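Local coordinates for osmotically inducible protein OsmC (Psychrobacter arcticus, PDB 2PN2) that is an OsmC-like protein of uncharacterised function that probably takes part in the osmotic stress and detoxification response, at residues M84-V98 with V109-T123. Residues are numbered along the deposited sequence; the frame is centred on the assembly and turned at random.
With SO4 (sulfate ion), chain D.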
HETATM    1  N   MSE A  84     -18.810  11.972 -15.615  1.00 43.74           N
HETATM    2  CA  MSE A  84     -19.024  11.971 -17.066  1.00 44.47           C
HETATM    3  C   MSE A  84     -20.074  10.950 -17.543  1.00 43.78           C
HETATM    4  O   MSE A  84     -20.343  10.878 -18.746  1.00 45.46           O
HETATM    5  CB  MSE A  84     -17.687  11.733 -17.772  1.00 43.57           C
HETATM    6  CG  MSE A  84     -16.661  12.812 -17.455  1.00 46.34           C
HETATM    7 SE   MSE A  84     -14.937  12.462 -18.220  0.75 45.86          SE
HETATM    8  CE  MSE A  84     -15.500  12.811 -20.032  1.00 37.39           C
ATOM      9  N   GLU A  85     -20.659  10.174 -16.620  1.00 44.04           N
ATOM     10  CA  GLU A  85     -21.698   9.168 -16.916  1.00 45.11           C
ATOM     11  C   GLU A  85     -21.226   8.043 -17.871  1.00 45.67           C
ATOM     12  O   GLU A  85     -21.947   7.629 -18.794  1.00 43.09           O
ATOM     13  CB  GLU A  85     -23.003   9.851 -17.371  1.00 45.31           C
ATOM     14  CG  GLU A  85     -23.566  10.826 -16.317  1.00 44.42           C
ATOM     15  CD  GLU A  85     -24.929  11.413 -16.658  1.00 47.44           C
ATOM     16  OE1 GLU A  85     -25.739  10.755 -17.361  1.00 44.74           O
ATOM     17  OE2 GLU A  85     -25.203  12.545 -16.196  1.00 46.58           O
ATOM     18  N   ILE A  86     -20.012   7.554 -17.597  1.00 45.87           N
ATOM     19  CA  ILE A  86     -19.357   6.469 -18.331  1.00 48.14           C
ATOM     20  C   ILE A  86     -19.210   5.300 -17.345  1.00 48.92           C
ATOM     21  O   ILE A  86     -18.543   5.452 -16.310  1.00 49.17           O
ATOM     22  CB  ILE A  86     -17.940   6.889 -18.828  1.00 50.18           C
ATOM     23  CG1 ILE A  86     -18.010   8.120 -19.752  1.00 47.76           C
ATOM     24  CG2 ILE A  86     -17.244   5.730 -19.558  1.00 48.29           C
ATOM     25  CD1 ILE A  86     -16.628   8.708 -20.072  1.00 49.67           C
ATOM     26  N   ASP A  87     -19.849   4.164 -17.648  1.00 49.31           N
ATOM     27  CA  ASP A  87     -19.745   2.949 -16.829  1.00 50.14           C
ATOM     28  C   ASP A  87     -18.422   2.301 -17.223  1.00 49.63           C
ATOM     29  O   ASP A  87     -18.242   1.919 -18.387  1.00 50.93           O
ATOM     30  CB  ASP A  87     -20.917   1.978 -17.078  1.00 51.48           C
ATOM     31  CG  ASP A  87     -20.950   0.794 -16.091  1.00 53.52           C
ATOM     32  OD1 ASP A  87     -19.916   0.437 -15.487  1.00 58.78           O
ATOM     33  OD2 ASP A  87     -22.036   0.202 -15.920  1.00 57.27           O
ATOM     34  N   ILE A  88     -17.511   2.201 -16.256  1.00 46.83           N
ATOM     35  CA  ILE A  88     -16.205   1.576 -16.468  1.00 44.91           C
ATOM     36  C   ILE A  88     -16.021   0.290 -15.652  1.00 42.85           C
ATOM     37  O   ILE A  88     -14.895  -0.161 -15.487  1.00 42.40           O
ATOM     38  CB  ILE A  88     -15.012   2.592 -16.257  1.00 45.76           C
ATOM     39  CG1 ILE A  88     -15.009   3.197 -14.853  1.00 39.13           C
ATOM     40  CG2 ILE A  88     -15.087   3.680 -17.304  1.00 46.05           C
ATOM     41  CD1 ILE A  88     -13.643   3.719 -14.420  1.00 45.83           C
ATOM     42  N   ALA A  89     -17.114  -0.333 -15.182  1.00 41.63           N
ATOM     43  CA  ALA A  89     -17.023  -1.598 -14.414  1.00 40.88           C
ATOM     44  C   ALA A  89     -16.328  -2.657 -15.277  1.00 42.55           C
ATOM     45  O   ALA A  89     -16.513  -2.700 -16.499  1.00 41.80           O
ATOM     46  CB  ALA A  89     -18.412  -2.086 -13.943  1.00 40.50           C
ATOM     47  N   GLY A  90     -15.468  -3.458 -14.655  1.00 42.30           N
ATOM     48  CA  GLY A  90     -14.701  -4.472 -15.383  1.00 41.71           C
ATOM     49  C   GLY A  90     -13.368  -3.972 -15.926  1.00 41.07           C
ATOM     50  O   GLY A  90     -12.593  -4.776 -16.469  1.00 39.54           O
ATOM     51  N   THR A  91     -13.086  -2.667 -15.787  1.00 39.81           N
ATOM     52  CA  THR A  91     -11.786  -2.101 -16.144  1.00 40.95           C
ATOM     53  C   THR A  91     -10.745  -2.809 -15.269  1.00 43.37           C
ATOM     54  O   THR A  91     -11.025  -3.133 -14.109  1.00 45.13           O
ATOM     55  CB  THR A  91     -11.737  -0.557 -15.922  1.00 40.34           C
ATOM     56  OG1 THR A  91     -12.637   0.076 -16.840  1.00 40.64           O
ATOM     57  CG2 THR A  91     -10.303   0.009 -16.165  1.00 36.76           C
ATOM     58  N   THR A  92      -9.577  -3.087 -15.838  1.00 45.18           N
ATOM     59  CA  THR A  92      -8.516  -3.785 -15.130  1.00 44.47           C
ATOM     60  C   THR A  92      -7.197  -3.032 -15.203  1.00 44.84           C
ATOM     61  O   THR A  92      -6.955  -2.273 -16.151  1.00 44.39           O
ATOM     62  CB  THR A  92      -8.322  -5.197 -15.689  1.00 46.85           C
ATOM     63  OG1 THR A  92      -7.978  -5.119 -17.078  1.00 46.19           O
ATOM     64  CG2 THR A  92      -9.599  -6.032 -15.527  1.00 41.27           C
ATOM     65  N   ALA A  93      -6.352  -3.258 -14.202  1.00 44.27           N
ATOM     66  CA  ALA A  93      -5.019  -2.658 -14.125  1.00 45.34           C
ATOM     67  C   ALA A  93      -4.000  -3.734 -13.743  1.00 46.45           C
ATOM     68  O   ALA A  93      -4.105  -4.272 -12.637  1.00 48.13           O
ATOM     69  CB  ALA A  93      -5.004  -1.511 -13.095  1.00 43.86           C
ATOM     70  N   GLU A  94      -3.065  -4.064 -14.656  1.00 45.64           N
ATOM     71  CA  GLU A  94      -1.952  -5.010 -14.393  1.00 44.35           C
ATOM     72  C   GLU A  94      -0.797  -4.197 -13.833  1.00 42.66           C
ATOM     73  O   GLU A  94      -0.352  -3.236 -14.464  1.00 40.63           O
ATOM     74  CB  GLU A  94      -1.474  -5.752 -15.645  1.00 43.82           C
ATOM     75  CG  GLU A  94      -2.391  -6.855 -16.049  1.00 51.37           C
ATOM     76  CD  GLU A  94      -2.092  -7.470 -17.406  1.00 57.98           C
ATOM     77  OE1 GLU A  94      -1.056  -7.143 -18.032  1.00 65.93           O
ATOM     78  OE2 GLU A  94      -2.918  -8.295 -17.851  1.00 65.12           O
ATOM     79  N   VAL A  95      -0.318  -4.597 -12.659  1.00 42.14           N
ATOM     80  CA  VAL A  95       0.692  -3.858 -11.923  1.00 41.22           C
ATOM     81  C   VAL A  95       1.974  -4.644 -11.975  1.00 41.08           C
ATOM     82  O   VAL A  95       1.990  -5.849 -11.689  1.00 40.88           O
ATOM     83  CB  VAL A  95       0.289  -3.650 -10.442  1.00 41.22           C
ATOM     84  CG1 VAL A  95       1.371  -2.799  -9.695  1.00 39.85           C
ATOM     85  CG2 VAL A  95      -1.091  -2.973 -10.320  1.00 42.61           C
ATOM     86  N   THR A  96       3.043  -3.970 -12.381  1.00 40.94           N
ATOM     87  CA  THR A  96       4.372  -4.569 -12.438  1.00 41.07           C
ATOM     88  C   THR A  96       5.256  -3.640 -11.627  1.00 42.24           C
ATOM     89  O   THR A  96       5.147  -2.434 -11.772  1.00 41.30           O
ATOM     90  CB  THR A  96       4.844  -4.690 -13.923  1.00 39.36           C
ATOM     91  OG1 THR A  96       4.042  -5.674 -14.603  1.00 45.52           O
ATOM     92  CG2 THR A  96       6.291  -5.109 -14.009  1.00 39.75           C
ATOM     93  N   LYS A  97       6.106  -4.180 -10.756  1.00 43.91           N
ATOM     94  CA  LYS A  97       7.014  -3.330  -9.978  1.00 44.46           C
ATOM     95  C   LYS A  97       8.444  -3.651 -10.341  1.00 45.05           C
ATOM     96  O   LYS A  97       8.754  -4.800 -10.681  1.00 43.27           O
ATOM     97  CB  LYS A  97       6.790  -3.461  -8.460  1.00 48.00           C
ATOM     98  CG  LYS A  97       7.270  -4.760  -7.836  1.00 52.51           C
ATOM     99  CD  LYS A  97       7.205  -4.747  -6.320  1.00 47.11           C
ATOM    100  CE  LYS A  97       7.889  -6.009  -5.816  1.00 44.39           C
ATOM    101  NZ  LYS A  97       7.641  -6.216  -4.386  1.00 44.67           N
ATOM    102  N   VAL A  98       9.297  -2.628 -10.270  1.00 43.93           N
ATOM    103  CA  VAL A  98      10.734  -2.782 -10.427  1.00 42.99           C
ATOM    104  C   VAL A  98      11.336  -2.271  -9.113  1.00 42.57           C
ATOM    105  O   VAL A  98      10.898  -1.234  -8.564  1.00 39.54           O
ATOM    106  CB  VAL A  98      11.305  -1.984 -11.616  1.00 42.92           C
ATOM    107  CG1 VAL A  98      12.834  -2.258 -11.781  1.00 40.44           C
ATOM    108  CG2 VAL A  98      10.560  -2.351 -12.910  1.00 43.25           C
ATOM    109  N   VAL A 109       6.831   1.624 -11.006  1.00 37.87           N
ATOM    110  CA  VAL A 109       5.553   0.908 -10.946  1.00 38.73           C
ATOM    111  C   VAL A 109       4.908   1.090 -12.306  1.00 39.74           C
ATOM    112  O   VAL A 109       4.615   2.242 -12.714  1.00 39.47           O
ATOM    113  CB  VAL A 109       4.613   1.407  -9.844  1.00 38.60           C
ATOM    114  CG1 VAL A 109       3.298   0.646  -9.908  1.00 40.34           C
ATOM    115  CG2 VAL A 109       5.247   1.256  -8.464  1.00 39.70           C
ATOM    116  N   HIS A 110       4.713  -0.013 -13.026  1.00 40.44           N
ATOM    117  CA  HIS A 110       4.074   0.034 -14.351  1.00 42.14           C
ATOM    118  C   HIS A 110       2.648  -0.440 -14.175  1.00 44.07           C
ATOM    119  O   HIS A 110       2.423  -1.514 -13.593  1.00 46.03           O
ATOM    120  CB  HIS A 110       4.797  -0.810 -15.407  1.00 42.26           C
ATOM    121  CG  HIS A 110       6.269  -0.554 -15.502  1.00 40.50           C
ATOM    122  ND1 HIS A 110       7.131  -1.446 -16.098  1.00 45.18           N
ATOM    123  CD2 HIS A 110       7.042   0.449 -15.014  1.00 39.57           C
ATOM    124  CE1 HIS A 110       8.365  -0.975 -16.029  1.00 49.20           C
ATOM    125  NE2 HIS A 110       8.339   0.167 -15.366  1.00 46.65           N
ATOM    126  N   ILE A 111       1.695   0.364 -14.645  1.00 44.49           N
ATOM    127  CA  ILE A 111       0.265   0.084 -14.525  1.00 44.30           C
ATOM    128  C   ILE A 111      -0.303   0.086 -15.936  1.00 42.97           C
ATOM    129  O   ILE A 111      -0.268   1.110 -16.600  1.00 42.54           O
ATOM    130  CB  ILE A 111      -0.474   1.135 -13.646  1.00 45.92           C
ATOM    131  CG1 ILE A 111       0.204   1.318 -12.282  1.00 47.97           C
ATOM    132  CG2 ILE A 111      -1.966   0.780 -13.472  1.00 43.21           C
ATOM    133  CD1 ILE A 111       1.341   2.315 -12.296  1.00 55.43           C
ATOM    134  N   ALA A 112      -0.748  -1.078 -16.411  1.00 41.91           N
ATOM    135  CA  ALA A 112      -1.363  -1.223 -17.731  1.00 42.74           C
ATOM    136  C   ALA A 112      -2.870  -1.280 -17.497  1.00 41.68           C
ATOM    137  O   ALA A 112      -3.379  -2.275 -16.959  1.00 40.06           O
ATOM    138  CB  ALA A 112      -0.875  -2.495 -18.428  1.00 42.04           C
ATOM    139  N   ILE A 113      -3.579  -0.229 -17.919  1.00 43.14           N
ATOM    140  CA  ILE A 113      -5.036  -0.133 -17.711  1.00 42.59           C
ATOM    141  C   ILE A 113      -5.810  -0.531 -18.981  1.00 44.51           C
ATOM    142  O   ILE A 113      -5.574   0.022 -20.045  1.00 44.41           O
ATOM    143  CB  ILE A 113      -5.465   1.269 -17.245  1.00 42.91           C
ATOM    144  CG1 ILE A 113      -4.671   1.715 -16.001  1.00 41.25           C
ATOM    145  CG2 ILE A 113      -6.976   1.287 -16.965  1.00 42.05           C
ATOM    146  CD1 ILE A 113      -5.109   3.065 -15.432  1.00 44.59           C
ATOM    147  N   THR A 114      -6.731  -1.484 -18.851  1.00 42.52           N
ATOM    148  CA  THR A 114      -7.556  -1.949 -19.965  1.00 42.76           C
ATOM    149  C   THR A 114      -9.014  -1.652 -19.609  1.00 42.38           C
ATOM    150  O   THR A 114      -9.561  -2.217 -18.668  1.00 40.73           O
ATOM    151  CB  THR A 114      -7.304  -3.445 -20.284  1.00 40.08           C
ATOM    152  OG1 THR A 114      -5.909  -3.631 -20.576  1.00 43.50           O
ATOM    153  CG2 THR A 114      -8.121  -3.917 -21.502  1.00 42.03           C
ATOM    154  N   PHE A 115      -9.605  -0.709 -20.336  1.00 45.59           N
ATOM    155  CA  PHE A 115     -10.999  -0.345 -20.157  1.00 46.89           C
ATOM    156  C   PHE A 115     -11.939  -1.382 -20.775  1.00 50.41           C
ATOM    157  O   PHE A 115     -11.617  -2.001 -21.798  1.00 48.43           O
ATOM    158  CB  PHE A 115     -11.273   1.055 -20.714  1.00 46.21           C
ATOM    159  CG  PHE A 115     -10.716   2.127 -19.858  1.00 46.21           C
ATOM    160  CD1 PHE A 115     -11.456   2.617 -18.782  1.00 46.61           C
ATOM    161  CD2 PHE A 115      -9.416   2.595 -20.058  1.00 49.37           C
ATOM    162  CE1 PHE A 115     -10.926   3.611 -17.942  1.00 46.87           C
ATOM    163  CE2 PHE A 115      -8.873   3.587 -19.233  1.00 48.25           C
ATOM    164  CZ  PHE A 115      -9.631   4.095 -18.169  1.00 50.96           C
ATOM    165  N   ASN A 116     -13.087  -1.568 -20.114  1.00 52.41           N
ATOM    166  CA  ASN A 116     -14.139  -2.481 -20.582  1.00 55.91           C
ATOM    167  C   ASN A 116     -14.731  -2.090 -21.957  1.00 56.70           C
ATOM    168  O   ASN A 116     -15.051  -2.978 -22.757  1.00 57.62           O
ATOM    169  CB  ASN A 116     -15.270  -2.607 -19.530  1.00 56.48           C
ATOM    170  CG  ASN A 116     -15.939  -1.264 -19.200  1.00 60.30           C
ATOM    171  OD1 ASN A 116     -15.297  -0.209 -19.245  1.00 68.02           O
ATOM    172  ND2 ASN A 116     -17.220  -1.309 -18.846  1.00 62.40           N
ATOM    173  N   GLN A 117     -14.845  -0.778 -22.219  1.00 56.57           N
ATOM    174  CA  GLN A 117     -15.417  -0.229 -23.463  1.00 55.25           C
ATOM    175  C   GLN A 117     -14.442   0.649 -24.253  1.00 54.01           C
ATOM    176  O   GLN A 117     -13.352   0.961 -23.779  1.00 54.57           O
ATOM    177  CB  GLN A 117     -16.657   0.599 -23.119  1.00 55.01           C
ATOM    178  N   GLU A 118     -14.857   1.050 -25.457  1.00 52.36           N
ATOM    179  CA  GLU A 118     -14.061   1.940 -26.321  1.00 51.53           C
ATOM    180  C   GLU A 118     -14.153   3.379 -25.789  1.00 50.36           C
ATOM    181  O   GLU A 118     -15.242   3.827 -25.435  1.00 48.36           O
ATOM    182  CB  GLU A 118     -14.538   1.881 -27.775  1.00 51.41           C
ATOM    183  N   LEU A 119     -13.005   4.067 -25.711  1.00 49.86           N
ATOM    184  CA  LEU A 119     -12.896   5.460 -25.229  1.00 49.55           C
ATOM    185  C   LEU A 119     -12.212   6.348 -26.266  1.00 48.78           C
ATOM    186  O   LEU A 119     -11.201   5.936 -26.839  1.00 50.01           O
ATOM    187  CB  LEU A 119     -12.056   5.529 -23.943  1.00 50.20           C
ATOM    188  CG  LEU A 119     -12.549   4.825 -22.680  1.00 51.00           C
ATOM    189  CD1 LEU A 119     -11.544   5.018 -21.570  1.00 52.00           C
ATOM    190  CD2 LEU A 119     -13.908   5.344 -22.257  1.00 50.69           C
ATOM    191  N   ASP A 120     -12.745   7.558 -26.487  1.00 47.13           N
ATOM    192  CA  ASP A 120     -12.119   8.533 -27.407  1.00 45.95           C
ATOM    193  C   ASP A 120     -10.867   9.148 -26.778  1.00 45.44           C
ATOM    194  O   ASP A 120     -10.651   9.015 -25.568  1.00 47.26           O
ATOM    195  CB  ASP A 120     -13.105   9.615 -27.922  1.00 46.58           C
ATOM    196  CG  ASP A 120     -13.733  10.490 -26.813  1.00 46.22           C
ATOM    197  OD1 ASP A 120     -13.124  10.739 -25.750  1.00 49.44           O
ATOM    198  OD2 ASP A 120     -14.865  10.973 -27.047  1.00 51.32           O
ATOM    199  N   ASP A 121     -10.065   9.821 -27.602  1.00 44.22           N
ATOM    200  CA  ASP A 121      -8.799  10.438 -27.171  1.00 44.65           C
ATOM    201  C   ASP A 121      -8.921  11.426 -26.013  1.00 42.91           C
ATOM    202  O   ASP A 121      -8.099  11.392 -25.092  1.00 41.05           O
ATOM    203  CB  ASP A 121      -8.080  11.135 -28.350  1.00 45.31           C
ATOM    204  CG  ASP A 121      -7.535  10.151 -29.392  1.00 50.20           C
ATOM    205  OD1 ASP A 121      -7.457   8.925 -29.131  1.00 51.83           O
ATOM    206  OD2 ASP A 121      -7.165  10.627 -30.486  1.00 61.41           O
ATOM    207  N   LYS A 122      -9.925  12.302 -26.073  1.00 41.83           N
ATOM    208  CA  LYS A 122     -10.147  13.294 -25.008  1.00 43.84           C
ATOM    209  C   LYS A 122     -10.350  12.609 -23.647  1.00 42.63           C
ATOM    210  O   LYS A 122      -9.683  12.970 -22.678  1.00 42.50           O
ATOM    211  CB  LYS A 122     -11.326  14.233 -25.349  1.00 43.89           C
ATOM    212  CG  LYS A 122     -11.485  15.428 -24.384  1.00 47.30           C
ATOM    213  CD  LYS A 122     -12.687  16.306 -24.736  1.00 46.69           C
ATOM    214  CE  LYS A 122     -12.883  17.410 -23.692  1.00 49.28           C
ATOM    215  NZ  LYS A 122     -14.084  18.244 -23.986  1.00 58.57           N
ATOM    216  N   THR A 123     -11.210  11.586 -23.599  1.00 43.29           N
ATOM    217  CA  THR A 123     -11.518  10.857 -22.342  1.00 41.90           C
ATOM    218  C   THR A 123     -10.337  10.083 -21.795  1.00 41.52           C
ATOM    219  O   THR A 123     -10.083  10.120 -20.579  1.00 38.95           O
ATOM    220  CB  THR A 123     -12.701   9.874 -22.502  1.00 43.74           C
ATOM    221  OG1 THR A 123     -13.811  10.564 -23.064  1.00 40.14           O
ATOM    222  CG2 THR A 123     -13.116   9.280 -21.153  1.00 44.34           C
TER
HETATM  223  S   SO4 D 139       9.341  -6.589  -0.221  1.00 64.21           S
HETATM  224  O1  SO4 D 139       8.783  -7.143  -1.457  1.00 68.33           O
HETATM  225  O2  SO4 D 139       8.279  -6.012   0.614  1.00 50.02           O
HETATM  226  O3  SO4 D 139       9.965  -7.690   0.507  1.00 70.05           O
HETATM  227  O4  SO4 D 139      10.345  -5.578  -0.538  1.00 64.60           O
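Thr91 lies against Phe115 beside the paired strands 92-100 and 105-114. Its CB sits 3.9 Å from the carbonyl O of Thr114. CG2, anti to the backbone N (OG1 chi1 -66°), packs on Ile113 CG2 and over one face of the Phe115 ring, 4.2 Å from the ring centroid, a CH-pi contact. OG1 passes Phe115 CD1 and donates to Ile88 O at 2.6 Å. Thr91 N binds the same carbonyl, so two donors hold it across the type II turn Ile88-Thr91. With an alanine in its place, Ile88 O is likely to keep just the backbone donor, and part of the Phe115 face would probably lose its methyl cover. Leu119 CD1 covers the other face of that ring, and Ile88 CG2 meets its edge. Asn116 crosses Thr91 at about a right angle; its ND2 gives Asp87 O a weak bond of 3.4 Å. Farther along, Ile86 CD1 and Thr123 CG2 meet tip to tip at 3.7 Å.

In the strands, Thr92, Glu94 and Thr96 form hydrogen-bonded pairs with Thr114, Ala112 and His110. Each pair has two backbone bonds, such as Thr114 N to Thr92 O at 2.8 Å. Between them, Ala93 CB touches Ile111 CG2 at 3.8 Å. Val95 CG1 meets Val109 CG1 on the same face as Ala93 and Ile111, the face turned to helix 61-83. Glu94 makes a salt bridge with Lys24 of the second subunit, whose strand pairs with 92-95 and extends the sheet. The arrangement is an antiparallel beta hairpin packed against helix 61-83, as in the intertwined dimers of OsmC-like proteins.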